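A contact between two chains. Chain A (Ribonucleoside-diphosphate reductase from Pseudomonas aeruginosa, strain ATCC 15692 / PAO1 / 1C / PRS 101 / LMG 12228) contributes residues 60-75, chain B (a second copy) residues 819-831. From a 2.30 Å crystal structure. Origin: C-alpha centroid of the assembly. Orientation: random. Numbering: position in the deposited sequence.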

ATOM      1  N   VAL A  60      38.593   7.306  50.149  1.00 73.85           N
ATOM      2  CA  VAL A  60      37.912   6.018  50.141  1.00 75.15           C
ATOM      3  C   VAL A  60      38.915   4.878  50.266  1.00 77.21           C
ATOM      4  O   VAL A  60      38.616   3.854  50.888  1.00 78.41           O
ATOM      5  CB  VAL A  60      37.052   5.883  48.873  1.00 73.33           C
ATOM      6  CG1 VAL A  60      36.169   7.114  48.708  1.00 70.40           C
ATOM      7  CG2 VAL A  60      37.919   5.678  47.646  1.00 74.62           C
ATOM      8  N   GLU A  61      40.102   5.027  49.684  1.00 81.57           N
ATOM      9  CA  GLU A  61      41.183   4.076  49.868  1.00 87.79           C
ATOM     10  C   GLU A  61      42.099   4.579  50.981  1.00 88.39           C
ATOM     11  O   GLU A  61      41.886   5.644  51.565  1.00 88.38           O
ATOM     12  CB  GLU A  61      41.944   3.865  48.556  1.00 89.54           C
ATOM     13  CG  GLU A  61      41.031   3.556  47.370  1.00 88.62           C
ATOM     14  CD  GLU A  61      41.777   3.022  46.153  1.00 91.30           C
ATOM     15  OE1 GLU A  61      42.649   2.141  46.318  1.00 93.22           O
ATOM     16  OE2 GLU A  61      41.481   3.483  45.028  1.00 89.78           O
ATOM     17  N   GLY A  62      43.125   3.802  51.287  1.00 89.92           N
ATOM     18  CA  GLY A  62      44.033   4.143  52.361  1.00 93.21           C
ATOM     19  C   GLY A  62      45.091   5.132  51.917  1.00 92.08           C
ATOM     20  O   GLY A  62      44.980   5.792  50.881  1.00 89.57           O
ATOM     21  N   GLY A  63      46.135   5.247  52.745  1.00 91.47           N
ATOM     22  CA  GLY A  63      47.328   5.969  52.345  1.00 91.97           C
ATOM     23  C   GLY A  63      48.257   5.166  51.466  1.00 93.82           C
ATOM     24  O   GLY A  63      49.110   5.746  50.789  1.00 95.70           O
ATOM     25  N   THR A  64      48.110   3.837  51.462  1.00 91.77           N
ATOM     26  CA  THR A  64      48.892   2.995  50.567  1.00 92.84           C
ATOM     27  C   THR A  64      48.640   3.338  49.103  1.00 90.27           C
ATOM     28  O   THR A  64      49.457   2.989  48.245  1.00 92.50           O
ATOM     29  CB  THR A  64      48.573   1.520  50.841  1.00 94.19           C
ATOM     30  OG1 THR A  64      48.826   1.225  52.223  1.00 96.61           O
ATOM     31  CG2 THR A  64      49.425   0.590  49.972  1.00 96.55           C
ATOM     32  N   ALA A  65      47.536   4.020  48.800  1.00 91.51           N
ATOM     33  CA  ALA A  65      47.264   4.495  47.449  1.00 89.26           C
ATOM     34  C   ALA A  65      47.990   5.793  47.118  1.00 90.65           C
ATOM     35  O   ALA A  65      47.804   6.321  46.016  1.00 89.29           O
ATOM     36  CB  ALA A  65      45.758   4.691  47.260  1.00 84.49           C
ATOM     37  N   ALA A  66      48.809   6.317  48.035  1.00 96.53           N
ATOM     38  CA  ALA A  66      49.475   7.596  47.801  1.00 97.56           C
ATOM     39  C   ALA A  66      50.377   7.526  46.575  1.00 97.92           C
ATOM     40  O   ALA A  66      50.306   8.384  45.685  1.00 97.23           O
ATOM     41  CB  ALA A  66      50.277   8.002  49.039  1.00100.45           C
ATOM     42  N   ALA A  67      51.238   6.516  46.514  1.00 89.93           N
ATOM     43  CA  ALA A  67      52.106   6.291  45.361  1.00 92.33           C
ATOM     44  C   ALA A  67      51.494   5.146  44.561  1.00 90.98           C
ATOM     45  O   ALA A  67      51.733   3.969  44.840  1.00 92.23           O
ATOM     46  CB  ALA A  67      53.536   5.987  45.792  1.00 97.28           C
ATOM     47  N   SER A  68      50.689   5.499  43.564  1.00 95.67           N
ATOM     48  CA  SER A  68      50.042   4.511  42.708  1.00 96.37           C
ATOM     49  C   SER A  68      49.986   5.068  41.298  1.00 95.69           C
ATOM     50  O   SER A  68      49.332   6.090  41.059  1.00 92.05           O
ATOM     51  CB  SER A  68      48.632   4.176  43.208  1.00 93.36           C
ATOM     52  OG  SER A  68      48.103   3.049  42.528  1.00 92.36           O
ATOM     53  N   SER A  69      50.680   4.404  40.368  1.00 93.71           N
ATOM     54  CA  SER A  69      50.566   4.770  38.962  1.00 92.80           C
ATOM     55  C   SER A  69      49.111   4.768  38.516  1.00 87.68           C
ATOM     56  O   SER A  69      48.723   5.560  37.651  1.00 85.75           O
ATOM     57  CB  SER A  69      51.383   3.806  38.102  1.00 96.12           C
ATOM     58  OG  SER A  69      50.826   2.502  38.138  1.00 96.17           O
ATOM     59  N   ARG A  70      48.290   3.896  39.105  1.00 82.79           N
ATOM     60  CA  ARG A  70      46.880   3.818  38.741  1.00 78.85           C
ATOM     61  C   ARG A  70      46.160   5.124  39.055  1.00 76.48           C
ATOM     62  O   ARG A  70      45.610   5.779  38.161  1.00 74.86           O
ATOM     63  CB  ARG A  70      46.224   2.649  39.477  1.00 77.98           C
ATOM     64  CG  ARG A  70      44.702   2.649  39.429  1.00 74.54           C
ATOM     65  CD  ARG A  70      44.139   1.427  40.125  1.00 74.32           C
ATOM     66  NE  ARG A  70      44.610   1.317  41.504  1.00 75.48           N
ATOM     67  CZ  ARG A  70      43.968   1.798  42.565  1.00 72.93           C
ATOM     68  NH1 ARG A  70      42.811   2.432  42.426  1.00 69.16           N
ATOM     69  NH2 ARG A  70      44.487   1.641  43.777  1.00 75.09           N
ATOM     70  N   ILE A  71      46.144   5.512  40.332  1.00 70.41           N
ATOM     71  CA  ILE A  71      45.465   6.744  40.738  1.00 68.18           C
ATOM     72  C   ILE A  71      45.945   7.903  39.877  1.00 71.02           C
ATOM     73  O   ILE A  71      45.159   8.590  39.215  1.00 68.97           O
ATOM     74  CB  ILE A  71      45.712   7.036  42.230  1.00 66.25           C
ATOM     75  CG1 ILE A  71      45.327   5.839  43.114  1.00 65.27           C
ATOM     76  CG2 ILE A  71      44.945   8.285  42.651  1.00 63.49           C
ATOM     77  CD1 ILE A  71      43.844   5.557  43.178  1.00 62.52           C
ATOM     78  N   HIS A  72      47.258   8.121  39.876  1.00 81.24           N
ATOM     79  CA  HIS A  72      47.846   9.245  39.159  1.00 85.68           C
ATOM     80  C   HIS A  72      47.482   9.218  37.680  1.00 85.39           C
ATOM     81  O   HIS A  72      47.154  10.258  37.095  1.00 84.77           O
ATOM     82  CB  HIS A  72      49.358   9.210  39.369  1.00 92.73           C
ATOM     83  CG  HIS A  72      50.139  10.019  38.386  1.00 97.45           C
ATOM     84  ND1 HIS A  72      50.705   9.468  37.257  1.00100.44           N
ATOM     85  CD2 HIS A  72      50.486  11.328  38.383  1.00 98.85           C
ATOM     86  CE1 HIS A  72      51.353  10.407  36.591  1.00102.86           C
ATOM     87  NE2 HIS A  72      51.239  11.543  37.255  1.00102.20           N
ATOM     88  N   ASP A  73      47.523   8.037  37.059  1.00 86.88           N
ATOM     89  CA  ASP A  73      47.114   7.925  35.663  1.00 86.98           C
ATOM     90  C   ASP A  73      45.635   8.253  35.496  1.00 80.35           C
ATOM     91  O   ASP A  73      45.245   8.931  34.538  1.00 79.87           O
ATOM     92  CB  ASP A  73      47.412   6.517  35.143  1.00 89.78           C
ATOM     93  CG  ASP A  73      47.446   6.446  33.631  1.00 92.82           C
ATOM     94  OD1 ASP A  73      47.743   7.477  32.991  1.00 94.53           O
ATOM     95  OD2 ASP A  73      47.188   5.353  33.081  1.00 94.00           O
ATOM     96  N   THR A  74      44.797   7.783  36.421  1.00 69.32           N
ATOM     97  CA  THR A  74      43.361   8.031  36.327  1.00 66.90           C
ATOM     98  C   THR A  74      43.039   9.505  36.534  1.00 65.80           C
ATOM     99  O   THR A  74      42.295  10.104  35.750  1.00 64.26           O
ATOM    100  CB  THR A  74      42.614   7.176  37.351  1.00 63.57           C
ATOM    101  OG1 THR A  74      42.967   5.800  37.177  1.00 65.92           O
ATOM    102  CG2 THR A  74      41.110   7.331  37.186  1.00 61.48           C
ATOM    103  N   VAL A  75      43.585  10.106  37.594  1.00 66.41           N
ATOM    104  CA  VAL A  75      43.265  11.496  37.913  1.00 67.20           C
ATOM    105  C   VAL A  75      43.615  12.403  36.740  1.00 72.86           C
ATOM    106  O   VAL A  75      42.791  13.205  36.285  1.00 70.94           O
ATOM    107  CB  VAL A  75      43.994  11.933  39.198  1.00 67.11           C
ATOM    108  CG1 VAL A  75      43.726  13.399  39.494  1.00 68.17           C
ATOM    109  CG2 VAL A  75      43.561  11.069  40.376  1.00 65.52           C
TER
ATOM    110  N   TRP B 819      50.275  -8.058  49.195  1.00 48.91           N
ATOM    111  CA  TRP B 819      48.888  -8.385  48.879  1.00 47.82           C
ATOM    112  C   TRP B 819      47.967  -7.613  49.821  1.00 51.50           C
ATOM    113  O   TRP B 819      47.948  -7.868  51.029  1.00 53.07           O
ATOM    114  CB  TRP B 819      48.657  -9.891  48.983  1.00 47.36           C
ATOM    115  CG  TRP B 819      47.309 -10.328  48.496  1.00 47.93           C
ATOM    116  CD1 TRP B 819      46.313 -10.886  49.241  1.00 48.15           C
ATOM    117  CD2 TRP B 819      46.804 -10.238  47.157  1.00 46.68           C
ATOM    118  NE1 TRP B 819      45.224 -11.162  48.450  1.00 46.54           N
ATOM    119  CE2 TRP B 819      45.498 -10.768  47.167  1.00 46.11           C
ATOM    120  CE3 TRP B 819      47.330  -9.764  45.951  1.00 45.87           C
ATOM    121  CZ2 TRP B 819      44.709 -10.834  46.021  1.00 44.69           C
ATOM    122  CZ3 TRP B 819      46.544  -9.832  44.813  1.00 45.62           C
ATOM    123  CH2 TRP B 819      45.249 -10.366  44.855  1.00 44.77           C
ATOM    124  N   ASP B 820      47.207  -6.675  49.263  1.00 55.39           N
ATOM    125  CA  ASP B 820      46.301  -5.831  50.031  1.00 56.62           C
ATOM    126  C   ASP B 820      45.251  -5.276  49.075  1.00 55.72           C
ATOM    127  O   ASP B 820      45.371  -5.430  47.852  1.00 55.79           O
ATOM    128  CB  ASP B 820      47.065  -4.698  50.738  1.00 62.94           C
ATOM    129  CG  ASP B 820      48.002  -3.958  49.805  1.00 66.15           C
ATOM    130  OD1 ASP B 820      47.566  -3.581  48.695  1.00 65.81           O
ATOM    131  OD2 ASP B 820      49.176  -3.757  50.184  1.00 66.80           O
ATOM    132  N   PRO B 821      44.201  -4.634  49.598  1.00 57.41           N
ATOM    133  CA  PRO B 821      43.148  -4.113  48.702  1.00 56.83           C
ATOM    134  C   PRO B 821      43.659  -3.198  47.599  1.00 55.77           C
ATOM    135  O   PRO B 821      43.125  -3.233  46.483  1.00 55.84           O
ATOM    136  CB  PRO B 821      42.219  -3.366  49.670  1.00 56.92           C
ATOM    137  CG  PRO B 821      42.384  -4.074  50.959  1.00 57.11           C
ATOM    138  CD  PRO B 821      43.832  -4.481  51.018  1.00 56.92           C
ATOM    139  N   VAL B 822      44.666  -2.367  47.882  1.00 53.58           N
ATOM    140  CA  VAL B 822      45.229  -1.499  46.850  1.00 51.66           C
ATOM    141  C   VAL B 822      45.820  -2.330  45.716  1.00 54.27           C
ATOM    142  O   VAL B 822      45.632  -2.017  44.533  1.00 54.62           O
ATOM    143  CB  VAL B 822      46.284  -0.560  47.464  1.00 53.47           C
ATOM    144  CG1 VAL B 822      46.901   0.324  46.389  1.00 55.14           C
ATOM    145  CG2 VAL B 822      45.664   0.291  48.565  1.00 55.88           C
ATOM    146  N   MET B 823      46.560  -3.392  46.054  1.00 53.02           N
ATOM    147  CA  MET B 823      47.118  -4.264  45.023  1.00 51.07           C
ATOM    148  C   MET B 823      46.016  -4.880  44.171  1.00 51.32           C
ATOM    149  O   MET B 823      46.157  -4.993  42.948  1.00 53.09           O
ATOM    150  CB  MET B 823      47.969  -5.358  45.666  1.00 49.87           C
ATOM    151  CG  MET B 823      48.589  -6.344  44.671  1.00 51.66           C
ATOM    152  SD  MET B 823      49.804  -5.591  43.564  1.00 54.10           S
ATOM    153  CE  MET B 823      51.114  -5.171  44.714  1.00 51.60           C
ATOM    154  N   VAL B 824      44.913  -5.291  44.801  1.00 52.60           N
ATOM    155  CA  VAL B 824      43.797  -5.869  44.054  1.00 52.24           C
ATOM    156  C   VAL B 824      43.282  -4.874  43.021  1.00 51.47           C
ATOM    157  O   VAL B 824      43.089  -5.214  41.849  1.00 50.98           O
ATOM    158  CB  VAL B 824      42.679  -6.310  45.015  1.00 53.85           C
ATOM    159  CG1 VAL B 824      41.436  -6.743  44.239  1.00 52.53           C
ATOM    160  CG2 VAL B 824      43.173  -7.436  45.912  1.00 53.41           C
ATOM    161  N   ASN B 825      43.038  -3.632  43.439  1.00 51.73           N
ATOM    162  CA  ASN B 825      42.511  -2.650  42.500  1.00 52.88           C
ATOM    163  C   ASN B 825      43.538  -2.274  41.441  1.00 50.73           C
ATOM    164  O   ASN B 825      43.162  -1.928  40.317  1.00 49.69           O
ATOM    165  CB  ASN B 825      42.031  -1.408  43.248  1.00 53.52           C
ATOM    166  CG  ASN B 825      40.832  -1.690  44.131  1.00 53.93           C
ATOM    167  OD1 ASN B 825      40.813  -1.325  45.306  1.00 57.63           O
ATOM    168  ND2 ASN B 825      39.822  -2.347  43.568  1.00 51.27           N
ATOM    169  N   ASP B 826      44.830  -2.332  41.772  1.00 51.26           N
ATOM    170  CA  ASP B 826      45.848  -2.142  40.745  1.00 50.27           C
ATOM    171  C   ASP B 826      45.759  -3.238  39.693  1.00 48.17           C
ATOM    172  O   ASP B 826      45.853  -2.965  38.492  1.00 47.85           O
ATOM    173  CB  ASP B 826      47.245  -2.108  41.370  1.00 50.07           C
ATOM    174  CG  ASP B 826      47.572  -0.766  42.006  1.00 56.58           C
ATOM    175  OD1 ASP B 826      47.009   0.262  41.566  1.00 58.83           O
ATOM    176  OD2 ASP B 826      48.397  -0.736  42.946  1.00 57.21           O
ATOM    177  N   LEU B 827      45.554  -4.485  40.123  1.00 47.42           N
ATOM    178  CA  LEU B 827      45.482  -5.591  39.173  1.00 47.21           C
ATOM    179  C   LEU B 827      44.220  -5.511  38.323  1.00 48.03           C
ATOM    180  O   LEU B 827      44.272  -5.743  37.109  1.00 47.89           O
ATOM    181  CB  LEU B 827      45.549  -6.926  39.917  1.00 45.48           C
ATOM    182  CG  LEU B 827      46.928  -7.274  40.473  1.00 47.01           C
ATOM    183  CD1 LEU B 827      46.831  -8.438  41.447  1.00 46.21           C
ATOM    184  CD2 LEU B 827      47.895  -7.598  39.334  1.00 44.83           C
ATOM    185  N   LYS B 828      43.079  -5.183  38.934  1.00 47.76           N
ATOM    186  CA  LYS B 828      41.858  -5.009  38.153  1.00 49.98           C
ATOM    187  C   LYS B 828      42.021  -3.894  37.126  1.00 49.72           C
ATOM    188  O   LYS B 828      41.630  -4.046  35.961  1.00 48.43           O
ATOM    189  CB  LYS B 828      40.677  -4.720  39.081  1.00 52.15           C
ATOM    190  CG  LYS B 828      40.349  -5.871  40.027  1.00 53.02           C
ATOM    191  CD  LYS B 828      39.116  -5.583  40.874  1.00 53.87           C
ATOM    192  CE  LYS B 828      38.774  -6.783  41.748  1.00 53.57           C
ATOM    193  NZ  LYS B 828      37.527  -6.580  42.527  1.00 54.49           N
ATOM    194  N   TYR B 829      42.616  -2.772  37.539  1.00 47.22           N
ATOM    195  CA  TYR B 829      42.843  -1.654  36.626  1.00 48.62           C
ATOM    196  C   TYR B 829      43.679  -2.075  35.421  1.00 49.55           C
ATOM    197  O   TYR B 829      43.348  -1.744  34.278  1.00 49.61           O
ATOM    198  CB  TYR B 829      43.517  -0.512  37.384  1.00 52.12           C
ATOM    199  CG  TYR B 829      43.804   0.729  36.566  1.00 54.01           C
ATOM    200  CD1 TYR B 829      42.795   1.637  36.264  1.00 54.19           C
ATOM    201  CD2 TYR B 829      45.088   1.007  36.122  1.00 52.55           C
ATOM    202  CE1 TYR B 829      43.059   2.777  35.525  1.00 55.95           C
ATOM    203  CE2 TYR B 829      45.361   2.144  35.386  1.00 55.04           C
ATOM    204  CZ  TYR B 829      44.343   3.025  35.090  1.00 57.48           C
ATOM    205  OH  TYR B 829      44.614   4.157  34.356  1.00 61.64           O
ATOM    206  N   TYR B 830      44.765  -2.814  35.656  1.00 51.22           N
ATOM    207  CA  TYR B 830      45.669  -3.232  34.591  1.00 48.67           C
ATOM    208  C   TYR B 830      45.305  -4.586  33.998  1.00 50.05           C
ATOM    209  O   TYR B 830      46.089  -5.136  33.219  1.00 50.49           O
ATOM    210  CB  TYR B 830      47.111  -3.264  35.105  1.00 46.39           C
ATOM    211  CG  TYR B 830      47.650  -1.896  35.451  1.00 45.30           C
ATOM    212  CD1 TYR B 830      47.931  -0.969  34.457  1.00 47.05           C
ATOM    213  CD2 TYR B 830      47.874  -1.529  36.771  1.00 44.81           C
ATOM    214  CE1 TYR B 830      48.420   0.284  34.767  1.00 47.09           C
ATOM    215  CE2 TYR B 830      48.366  -0.281  37.090  1.00 47.43           C
ATOM    216  CZ  TYR B 830      48.636   0.623  36.084  1.00 48.30           C
ATOM    217  OH  TYR B 830      49.121   1.875  36.398  1.00 52.93           O
ATOM    218  N   ASP B 831      44.141  -5.133  34.345  1.00 59.18           N
ATOM    219  CA  ASP B 831      43.679  -6.409  33.799  1.00 58.02           C
ATOM    220  C   ASP B 831      44.691  -7.522  34.059  1.00 56.68           C
ATOM    221  O   ASP B 831      44.985  -8.339  33.182  1.00 54.18           O
ATOM    222  CB  ASP B 831      43.373  -6.290  32.304  1.00 60.15           C
ATOM    223  CG  ASP B 831      42.212  -5.356  32.021  1.00 65.77           C
ATOM    224  OD1 ASP B 831      41.267  -5.312  32.838  1.00 68.83           O
ATOM    225  OD2 ASP B 831      42.244  -4.658  30.985  1.00 68.41           O
TER

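Arg70(A), in the first turn of helix 69-75, covers more surface than any other residue of this contact and sits as a knob among Val822(B), Asn825(B), Asp826(B) and Tyr829(B) of helix 821-829. The helix axes come no closer than 10.4 Å, and the long side chains of Arg70(A), Tyr829(B) and Tyr830(B) span much of the space between the two stretches. Arg70(A) NE donates to Asp826(B) OD1 at 2.6 Å, a short and nearly straight hydrogen bond (165°) within a salt bridge that lies near the guanidinium plane. The outer nitrogens turn back to their own chain: Arg70(A) NH1 reaches Glu61(A) OE2 at 3.1 Å and Arg70(A) NH2 reaches Glu61(A) OE1 at 3.2 Å, so the guanidinium is held between carboxylates of both chains. Val822(B), pointing toward chain A, adds methyl contacts: its CG1 lies 3.8 Å from Arg70(A) NH2, and its CG2 packs 3.9 Å from Thr64(A) CB. One helical turn beyond Asn825(B), Tyr829(B) offers its ring face to the aliphatic part of the arginine, with Arg70(A) CG 3.7 Å from the Tyr829(B) ring centroid in a CH-pi contact. Its hydroxyl continues past the arginine, Tyr829(B) OH donating to Asp73(A) OD2 at 3.1 Å. Beside it, Tyr830(B) OH and Ser69(A) OG share a 2.5 Å hydrogen bond.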